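PDB 6SLN: RagA protein from Porphyromonas gingivalis, which probably imports peptides or similar nutrients across the outer membrane as a TonB-dependent receptor, a transmembrane beta barrel closed by a plug domain. Local coordinates for residues L410-Y415 against N479-T484; L302-K307 against Y401-V406; Q130-S135 against A864-K869. All coordinates share one frame; numbering follows the deposited sequence.

In the fold
Interactions 1 and 2 are neighbours in the loops beyond one end of the barrel, their centres about 14 Å apart. They meet directly: Ala411 N lies 2.7 Å from Pro403 O, a probable hydrogen bond, and Leu410 packs on Phe404. Interaction 3 lies deeper, where the plug meets the barrel wall; its centre is about 39 Å from that of interaction 1 and 32 Å from that of interaction 2. Both loop contacts are nested within the chain loop that interaction 3 closes. No residue of the three contacts lines the phospholipid pocket, although 479-484 lies in the loop joining strands 456-475 and 487-510, which carry its residues Ala460, Phe501 and Asn503.

Interaction 1: residues L410-Y415 against N479-T484; sequences LADVYY and NPYDST
Val413 and Tyr481 mark the closest approach of the two backbones, their CA atoms 8.3 Å apart, so the segments meet through side chains without any hydrogen bond between them. Residues 413-414 form a short strand that pairs with 423-424, whereas 479-482 make a type I beta turn, its Asp482 N lying 3.3 Å from Asn479 O. Within the turn, Tyr481 N also donates to Asn479 OD1 at 2.8 Å, an Asx turn whose donor stands 53° out of the carbonyl plane. The turn belongs to the loop joining barrel strands 456-475 and 487-510, and it presents Tyr481 to strand 413-414 while Ser483, farther along, bonds through its backbone to a chain of another protein.

The phenol ring is sandwiched. Val413 CG2 sits 4.2 Å from the Tyr481 ring centroid. It lies 12° off the normal, a CH-pi contact over one face. Over the opposite face Pro480 CG stands 3.7 Å above the ring plane. With chi1 at 86°, Val413 turns CG2 roughly opposite its backbone N, toward the ring. Asp412 adds a looser, oblique touch, its CB 4.2 Å from Tyr481 CE2. Beyond the segments, Tyr481 OH is hydrogen-bonded to Ser281 OG, fixing the far end of the ring, and the Tyr428 ring also meets the Tyr481 ring.

Interaction 2: residues L302-K307 against Y401-V406; sequences LKALFK and YNPFDV
In the helix that carries Ala304, the residue that meets both Pro403 and Phe404 across the contact, the carbonyl O of Leu302 receives two backbone N-H groups: Leu305 N at 3.0 Å and, weakly, Phe306 N. The Phe306 ring also turns its edge to this oxygen, in plane. The two backbone bonds belong to the short, weakly bonded helix 301-305, which leads into barrel strand 309-322. The helix packs on the loop 401-406, part of the long excursion between barrel strands 363-377 and 435-450.

That loop is shaped by an Asx turn. Asn402 OD1 accepts from Phe404 N at 3.2 Å, with an N-H...O angle of 158°, but the donor rises 72° out of the carbonyl plane. The same oxygen lies at the edge of the Phe404 ring. With CG anti to its own carbonyl carbon (chi1 -52°), Phe404 points this ring at the helix and offers it an edge: Ala304 N is 3.6 Å from CZ, near the ring plane, and Lys303 C is a little farther off. Lys303 meets the ring through its backbone carbon, while its side chain leads away; its O accepts a hydrogen bond from Arg341 NH2.

The Ala304 methyl bridges two rings at once: its CB lies 3.6 Å from Pro403 CG and 3.7 Å from Phe404 CZ.

Interaction 3: residues Q130-S135 against A864-K869; sequences QVMTTS and AYIVGK
Gln130 and Met132, on a strand of the plug, press their side chains against Ile866 and Lys869 on the barrel wall. The backbones take no part: even the nearest CA atoms, those of Gln130 and Ile866, are 8.3 Å apart, and no hydrogen bond crosses. Each strand is paired elsewhere, 129-132 with 143-146 in a plug hairpin and 857-873 with its barrel neighbours 844-853 and 921-937. The contact is therefore a plug-to-wall interface of the TonB-dependent receptor fold, in which the plug domain sits inside the barrel.

The hydrocarbon contacts centre on Ile866. Its CD1 end meets the aliphatic part of Gln130, with CD1 3.8 Å from Gln130 CG, the two side chains crossing at about a right angle. Chi1 of -152° swings Gln130 CG away from its backbone N and sets it against Ile866 CD1. Pro842 also touches both Gln130 and Ile866.

Sulfur makes the second kind of contact. Met132 and Lys869 run antiparallel past one another, so that Met132 SD lies alongside the lysine methylenes, 3.9 Å from both Lys869 CD and Lys869 CE. The other branch of the isoleucine, Ile866 CG2, faces Met132 SD at the looser distance of 4.4 Å. Polar needs are met outside the segments: Lys869 NZ bonds to Gly975 O, and Met132 O accepts from Ser143 OG.

Directional bonds lie close by, where Thr133 N is hydrogen-bonded to Glu973 OE1 and Thr133 O to Asn985 ND2. Between the two segments themselves, the contact is built from dispersion among methyl, methylene and thioether groups, which implies that 130-135 and 864-869 are matched by shape and not by directional bonds.

Interaction 1: residues L410-Y415 against N479-T484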
loop_
_atom_site.group_PDB
_atom_site.type_symbol
_atom_site.label_atom_id
_atom_site.label_comp_id
_atom_site.label_asym_id
_atom_site.label_seq_id
_atom_site.Cartn_x
_atom_site.Cartn_y
_atom_site.Cartn_z
ATOM N N LEU A 410 -4.665 34.888 12.498
ATOM C CA LEU A 410 -3.386 34.194 12.476
ATOM C C LEU A 410 -2.759 34.300 11.087
ATOM O O LEU A 410 -3.418 34.053 10.075
ATOM C CB LEU A 410 -3.608 32.742 12.894
ATOM C CG LEU A 410 -2.681 32.057 13.896
ATOM C CD1 LEU A 410 -2.226 32.983 14.980
ATOM C CD2 LEU A 410 -3.426 30.884 14.495
ATOM N N ALA A 411 -1.501 34.734 11.035
ATOM C CA ALA A 411 -0.771 34.773 9.774
ATOM C C ALA A 411 -0.478 33.344 9.304
ATOM O O ALA A 411 -0.792 32.358 9.975
ATOM C CB ALA A 411 0.520 35.577 9.933
ATOM N N ASP A 412 0.135 33.212 8.131
ATOM C CA ASP A 412 0.572 31.878 7.726
ATOM C C ASP A 412 1.786 31.428 8.501
ATOM O O ASP A 412 2.079 30.233 8.552
ATOM C CB ASP A 412 0.926 31.842 6.242
ATOM C CG ASP A 412 -0.285 31.857 5.368
ATOM O OD1 ASP A 412 -1.362 31.489 5.875
ATOM O OD2 ASP A 412 -0.162 32.234 4.183
ATOM N N VAL A 413 2.483 32.364 9.130
ATOM C CA VAL A 413 3.906 32.216 9.322
ATOM C C VAL A 413 4.306 33.201 10.404
ATOM O O VAL A 413 3.682 34.251 10.569
ATOM C CB VAL A 413 4.631 32.482 7.978
ATOM C CG1 VAL A 413 4.915 34.010 7.776
ATOM C CG2 VAL A 413 5.825 31.568 7.751
ATOM N N TYR A 414 5.342 32.858 11.157
ATOM C CA TYR A 414 5.860 33.752 12.184
ATOM C C TYR A 414 7.376 33.613 12.223
ATOM O O TYR A 414 7.967 32.784 11.521
ATOM C CB TYR A 414 5.212 33.480 13.557
ATOM C CG TYR A 414 5.627 32.180 14.204
ATOM C CD1 TYR A 414 6.666 32.149 15.112
ATOM C CD2 TYR A 414 4.987 30.972 13.896
ATOM C CE1 TYR A 414 7.044 30.985 15.707
ATOM C CE2 TYR A 414 5.370 29.788 14.489
ATOM C CZ TYR A 414 6.416 29.801 15.394
ATOM O OH TYR A 414 6.840 28.630 16.012
ATOM N N TYR A 415 8.005 34.448 13.049
ATOM C CA TYR A 415 9.445 34.650 13.008
ATOM C C TYR A 415 10.086 34.495 14.384
ATOM O O TYR A 415 9.509 34.874 15.414
ATOM C CB TYR A 415 9.782 36.031 12.482
ATOM C CG TYR A 415 11.255 36.336 12.528
ATOM C CD1 TYR A 415 12.126 35.691 11.672
ATOM C CD2 TYR A 415 11.780 37.250 13.444
ATOM C CE1 TYR A 415 13.468 35.959 11.703
ATOM C CE2 TYR A 415 13.125 37.529 13.473
ATOM C CZ TYR A 415 13.960 36.878 12.595
ATOM O OH TYR A 415 15.297 37.120 12.595
ATOM N N ASN A 479 4.884 24.854 -1.660
ATOM C CA ASN A 479 4.834 25.591 -0.423
ATOM C C ASN A 479 6.096 26.447 -0.349
ATOM O O ASN A 479 7.204 25.890 -0.278
ATOM C CB ASN A 479 4.721 24.612 0.742
ATOM C CG ASN A 479 4.792 25.289 2.111
ATOM O OD1 ASN A 479 4.876 26.516 2.221
ATOM N ND2 ASN A 479 4.770 24.483 3.162
ATOM N N PRO A 480 5.987 27.781 -0.411
ATOM C CA PRO A 480 7.193 28.632 -0.323
ATOM C C PRO A 480 7.918 28.521 1.005
ATOM O O PRO A 480 9.092 28.903 1.089
ATOM C CB PRO A 480 6.644 30.049 -0.520
ATOM C CG PRO A 480 5.214 29.971 0.014
ATOM C CD PRO A 480 4.741 28.565 -0.397
ATOM N N TYR A 481 7.244 28.038 2.050
ATOM C CA TYR A 481 7.807 27.944 3.393
ATOM C C TYR A 481 8.245 26.523 3.734
ATOM O O TYR A 481 8.352 26.177 4.910
ATOM C CB TYR A 481 6.794 28.470 4.420
ATOM C CG TYR A 481 6.110 29.769 3.980
ATOM C CD1 TYR A 481 6.862 30.870 3.579
ATOM C CD2 TYR A 481 4.714 29.895 3.982
ATOM C CE1 TYR A 481 6.262 32.029 3.181
ATOM C CE2 TYR A 481 4.098 31.069 3.584
ATOM C CZ TYR A 481 4.881 32.136 3.171
ATOM O OH TYR A 481 4.308 33.339 2.746
ATOM N N ASP A 482 8.479 25.699 2.723
ATOM C CA ASP A 482 8.973 24.340 2.861
ATOM C C ASP A 482 10.434 24.333 2.451
ATOM O O ASP A 482 10.908 25.263 1.797
ATOM C CB ASP A 482 8.161 23.366 1.992
ATOM C CG ASP A 482 8.048 21.959 2.602
ATOM O OD1 ASP A 482 9.053 21.465 3.164
ATOM O OD2 ASP A 482 6.953 21.344 2.498
ATOM N N SER A 483 11.158 23.289 2.866
ATOM C CA SER A 483 12.564 23.176 2.483
ATOM C C SER A 483 12.726 22.833 1.007
ATOM O O SER A 483 13.828 22.970 0.463
ATOM C CB SER A 483 13.270 22.119 3.340
ATOM O OG SER A 483 12.576 20.878 3.299
ATOM N N THR A 484 11.657 22.371 0.365
ATOM C CA THR A 484 11.697 21.940 -1.020
ATOM C C THR A 484 10.316 22.171 -1.609
ATOM O O THR A 484 9.311 22.109 -0.884
ATOM C CB THR A 484 12.099 20.460 -1.143
ATOM O OG1 THR A 484 12.298 20.121 -2.515
ATOM C CG2 THR A 484 11.014 19.568 -0.596
#

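Interaction 2: residues L302-K307 against Y401-V406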
loop_
_atom_site.group_PDB
_atom_site.type_symbol
_atom_site.label_atom_id
_atom_site.label_comp_id
_atom_site.label_asym_id
_atom_site.label_seq_id
_atom_site.Cartn_x
_atom_site.Cartn_y
_atom_site.Cartn_z
ATOM N N LEU A 302 -1.525 31.818 23.598
ATOM C CA LEU A 302 -2.616 30.903 23.900
ATOM C C LEU A 302 -3.585 30.828 22.733
ATOM O O LEU A 302 -3.791 29.760 22.146
ATOM C CB LEU A 302 -3.345 31.357 25.169
ATOM C CG LEU A 302 -4.594 30.526 25.496
ATOM C CD1 LEU A 302 -4.265 29.018 25.614
ATOM C CD2 LEU A 302 -5.358 31.030 26.721
ATOM N N LYS A 303 -4.171 31.970 22.363
ATOM C CA LYS A 303 -5.069 31.993 21.217
ATOM C C LYS A 303 -4.353 31.643 19.914
ATOM O O LYS A 303 -4.986 31.119 18.993
ATOM C CB LYS A 303 -5.771 33.350 21.120
ATOM C CG LYS A 303 -6.768 33.432 19.964
ATOM C CD LYS A 303 -7.538 34.725 19.982
ATOM C CE LYS A 303 -7.749 35.172 21.415
ATOM N NZ LYS A 303 -8.992 34.589 21.998
ATOM N N ALA A 304 -3.045 31.872 19.831
ATOM C CA ALA A 304 -2.305 31.463 18.644
ATOM C C ALA A 304 -2.342 29.956 18.438
ATOM O O ALA A 304 -2.227 29.490 17.300
ATOM C CB ALA A 304 -0.856 31.934 18.748
ATOM N N LEU A 305 -2.465 29.171 19.519
ATOM C CA LEU A 305 -2.367 27.721 19.417
ATOM C C LEU A 305 -3.560 26.940 19.945
ATOM O O LEU A 305 -3.539 25.712 19.852
ATOM C CB LEU A 305 -1.079 27.214 20.099
ATOM C CG LEU A 305 0.168 27.756 19.402
ATOM C CD1 LEU A 305 1.151 28.228 20.429
ATOM C CD2 LEU A 305 0.795 26.776 18.409
ATOM N N PHE A 306 -4.584 27.590 20.490
ATOM C CA PHE A 306 -5.766 26.881 20.964
ATOM C C PHE A 306 -6.997 27.701 20.630
ATOM O O PHE A 306 -6.966 28.935 20.622
ATOM C CB PHE A 306 -5.724 26.597 22.487
ATOM C CG PHE A 306 -4.702 25.571 22.885
ATOM C CD1 PHE A 306 -3.366 25.914 23.022
ATOM C CD2 PHE A 306 -5.077 24.258 23.100
ATOM C CE1 PHE A 306 -2.427 24.971 23.384
ATOM C CE2 PHE A 306 -4.155 23.317 23.475
ATOM C CZ PHE A 306 -2.824 23.671 23.612
ATOM N N LYS A 307 -8.089 26.997 20.366
ATOM C CA LYS A 307 -9.321 27.582 19.868
ATOM C C LYS A 307 -10.465 26.938 20.624
ATOM O O LYS A 307 -10.297 25.907 21.270
ATOM C CB LYS A 307 -9.477 27.341 18.356
ATOM C CG LYS A 307 -9.336 25.847 17.981
ATOM C CD LYS A 307 -9.687 25.506 16.520
ATOM C CE LYS A 307 -10.660 24.312 16.430
ATOM N NZ LYS A 307 -11.520 24.297 15.202
ATOM N N TYR A 401 7.134 38.075 19.867
ATOM C CA TYR A 401 6.991 37.359 18.610
ATOM C C TYR A 401 5.507 37.196 18.344
ATOM O O TYR A 401 4.764 36.728 19.211
ATOM C CB TYR A 401 7.681 35.995 18.661
ATOM C CG TYR A 401 9.155 36.112 18.508
ATOM C CD1 TYR A 401 9.706 37.082 17.687
ATOM C CD2 TYR A 401 10.008 35.289 19.225
ATOM C CE1 TYR A 401 11.069 37.206 17.552
ATOM C CE2 TYR A 401 11.374 35.415 19.118
ATOM C CZ TYR A 401 11.905 36.370 18.280
ATOM O OH TYR A 401 13.276 36.468 18.159
ATOM N N ASN A 402 5.082 37.582 17.148
ATOM C CA ASN A 402 3.665 37.763 16.841
ATOM C C ASN A 402 3.300 36.917 15.637
ATOM O O ASN A 402 3.780 37.199 14.520
ATOM C CB ASN A 402 3.364 39.235 16.569
ATOM C CG ASN A 402 1.893 39.504 16.353
ATOM O OD1 ASN A 402 1.021 38.743 16.767
ATOM N ND2 ASN A 402 1.613 40.592 15.704
ATOM N N PRO A 403 2.467 35.891 15.805
ATOM C CA PRO A 403 2.022 35.098 14.653
ATOM C C PRO A 403 0.740 35.606 14.014
ATOM O O PRO A 403 0.184 34.908 13.165
ATOM C CB PRO A 403 1.800 33.711 15.282
ATOM C CG PRO A 403 1.273 34.047 16.673
ATOM C CD PRO A 403 1.892 35.393 17.065
ATOM N N PHE A 404 0.250 36.779 14.403
ATOM C CA PHE A 404 -0.980 37.310 13.837
ATOM C C PHE A 404 -0.666 38.445 12.878
ATOM O O PHE A 404 0.365 39.110 12.997
ATOM C CB PHE A 404 -1.936 37.817 14.919
ATOM C CG PHE A 404 -2.217 36.820 16.029
ATOM C CD1 PHE A 404 -1.366 36.711 17.113
ATOM C CD2 PHE A 404 -3.367 36.036 16.012
ATOM C CE1 PHE A 404 -1.640 35.814 18.141
ATOM C CE2 PHE A 404 -3.642 35.139 17.045
ATOM C CZ PHE A 404 -2.784 35.032 18.107
ATOM N N ASP A 405 -1.567 38.661 11.919
ATOM C CA ASP A 405 -1.506 39.844 11.066
ATOM C C ASP A 405 -2.098 41.032 11.830
ATOM O O ASP A 405 -2.444 40.934 13.013
ATOM C CB ASP A 405 -2.189 39.572 9.721
ATOM C CG ASP A 405 -3.733 39.520 9.803
ATOM O OD1 ASP A 405 -4.350 39.788 10.853
ATOM O OD2 ASP A 405 -4.358 39.211 8.770
ATOM N N VAL A 406 -2.240 42.173 11.150
ATOM C CA VAL A 406 -2.658 43.395 11.832
ATOM C C VAL A 406 -4.142 43.407 12.153
ATOM O O VAL A 406 -4.591 44.240 12.954
ATOM C CB VAL A 406 -2.299 44.629 10.991
ATOM C CG1 VAL A 406 -0.797 44.855 11.025
ATOM C CG2 VAL A 406 -2.805 44.457 9.572
#

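Interaction 3: residues Q130-S135 against A864-K869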
loop_
_atom_site.group_PDB
_atom_site.type_symbol
_atom_site.label_atom_id
_atom_site.label_comp_id
_atom_site.label_asym_id
_atom_site.label_seq_id
_atom_site.Cartn_x
_atom_site.Cartn_y
_atom_site.Cartn_z
ATOM N N GLN A 130 -9.763 2.994 38.703
ATOM C CA GLN A 130 -9.046 4.265 38.560
ATOM C C GLN A 130 -8.984 4.654 37.084
ATOM O O GLN A 130 -8.183 4.109 36.316
ATOM C CB GLN A 130 -7.647 4.192 39.171
ATOM C CG GLN A 130 -7.139 5.552 39.662
ATOM C CD GLN A 130 -5.658 5.583 40.026
ATOM O OE1 GLN A 130 -5.292 6.000 41.128
ATOM N NE2 GLN A 130 -4.800 5.163 39.096
ATOM N N VAL A 131 -9.812 5.634 36.709
ATOM C CA VAL A 131 -9.898 6.146 35.344
ATOM C C VAL A 131 -9.050 7.397 35.231
ATOM O O VAL A 131 -9.178 8.307 36.056
ATOM C CB VAL A 131 -11.346 6.483 34.957
ATOM C CG1 VAL A 131 -11.383 6.889 33.495
ATOM C CG2 VAL A 131 -12.296 5.319 35.270
ATOM N N MET A 132 -8.218 7.472 34.195
ATOM C CA MET A 132 -7.508 8.717 33.902
ATOM C C MET A 132 -7.210 8.815 32.407
ATOM O O MET A 132 -6.749 7.847 31.790
ATOM C CB MET A 132 -6.213 8.832 34.724
ATOM C CG MET A 132 -6.422 9.378 36.134
ATOM S SD MET A 132 -4.884 9.718 36.983
ATOM C CE MET A 132 -4.350 8.071 37.423
ATOM N N THR A 133 -7.504 9.974 31.829
ATOM C CA THR A 133 -7.150 10.309 30.455
ATOM C C THR A 133 -6.107 11.412 30.505
ATOM O O THR A 133 -6.367 12.489 31.054
ATOM C CB THR A 133 -8.372 10.769 29.664
ATOM O OG1 THR A 133 -9.514 9.995 30.056
ATOM C CG2 THR A 133 -8.124 10.609 28.176
ATOM N N THR A 134 -4.928 11.139 29.960
ATOM C CA THR A 134 -3.787 12.026 30.121
ATOM C C THR A 134 -3.657 13.048 29.001
ATOM O O THR A 134 -2.674 13.798 28.979
ATOM C CB THR A 134 -2.505 11.200 30.212
ATOM O OG1 THR A 134 -2.502 10.218 29.172
ATOM C CG2 THR A 134 -2.419 10.480 31.568
ATOM N N SER A 135 -4.602 13.077 28.066
ATOM C CA SER A 135 -4.585 14.027 26.968
ATOM C C SER A 135 -6.029 14.377 26.635
ATOM O O SER A 135 -6.916 13.519 26.667
ATOM C CB SER A 135 -3.847 13.471 25.736
ATOM O OG SER A 135 -3.858 14.391 24.649
ATOM N N ALA A 864 -15.589 13.418 40.938
ATOM C CA ALA A 864 -14.573 12.381 40.964
ATOM C C ALA A 864 -13.283 13.005 41.478
ATOM O O ALA A 864 -13.024 14.195 41.261
ATOM C CB ALA A 864 -14.368 11.777 39.569
ATOM N N TYR A 865 -12.467 12.203 42.155
ATOM C CA TYR A 865 -11.205 12.738 42.642
ATOM C C TYR A 865 -10.096 11.691 42.596
ATOM O O TYR A 865 -10.332 10.475 42.575
ATOM C CB TYR A 865 -11.344 13.305 44.058
ATOM C CG TYR A 865 -11.964 12.366 45.056
ATOM C CD1 TYR A 865 -13.340 12.307 45.216
ATOM C CD2 TYR A 865 -11.174 11.562 45.862
ATOM C CE1 TYR A 865 -13.914 11.457 46.139
ATOM C CE2 TYR A 865 -11.738 10.707 46.791
ATOM C CZ TYR A 865 -13.104 10.662 46.925
ATOM O OH TYR A 865 -13.658 9.805 47.835
ATOM N N ILE A 866 -8.870 12.205 42.562
ATOM C CA ILE A 866 -7.646 11.423 42.538
ATOM C C ILE A 866 -6.715 12.082 43.548
ATOM O O ILE A 866 -6.182 13.163 43.289
ATOM C CB ILE A 866 -7.016 11.381 41.138
ATOM C CG1 ILE A 866 -7.957 10.689 40.156
ATOM C CG2 ILE A 866 -5.667 10.692 41.154
ATOM C CD1 ILE A 866 -8.044 9.194 40.343
ATOM N N VAL A 867 -6.536 11.445 44.702
ATOM C CA VAL A 867 -5.762 11.987 45.816
ATOM C C VAL A 867 -4.485 11.175 45.979
ATOM O O VAL A 867 -4.501 9.946 45.867
ATOM C CB VAL A 867 -6.582 11.972 47.121
ATOM C CG1 VAL A 867 -5.766 12.540 48.271
ATOM C CG2 VAL A 867 -7.881 12.744 46.935
ATOM N N GLY A 868 -3.381 11.857 46.259
ATOM C CA GLY A 868 -2.108 11.182 46.324
ATOM C C GLY A 868 -1.334 11.156 45.027
ATOM O O GLY A 868 -0.266 10.527 44.979
ATOM N N LYS A 869 -1.826 11.835 43.985
ATOM C CA LYS A 869 -1.099 11.966 42.729
ATOM C C LYS A 869 -0.025 13.042 42.853
ATOM O O LYS A 869 -0.288 14.157 43.319
ATOM C CB LYS A 869 -2.070 12.286 41.585
ATOM C CG LYS A 869 -1.447 12.409 40.193
ATOM C CD LYS A 869 -2.403 11.845 39.130
ATOM C CE LYS A 869 -2.234 12.489 37.765
ATOM N NZ LYS A 869 -0.853 12.433 37.186
#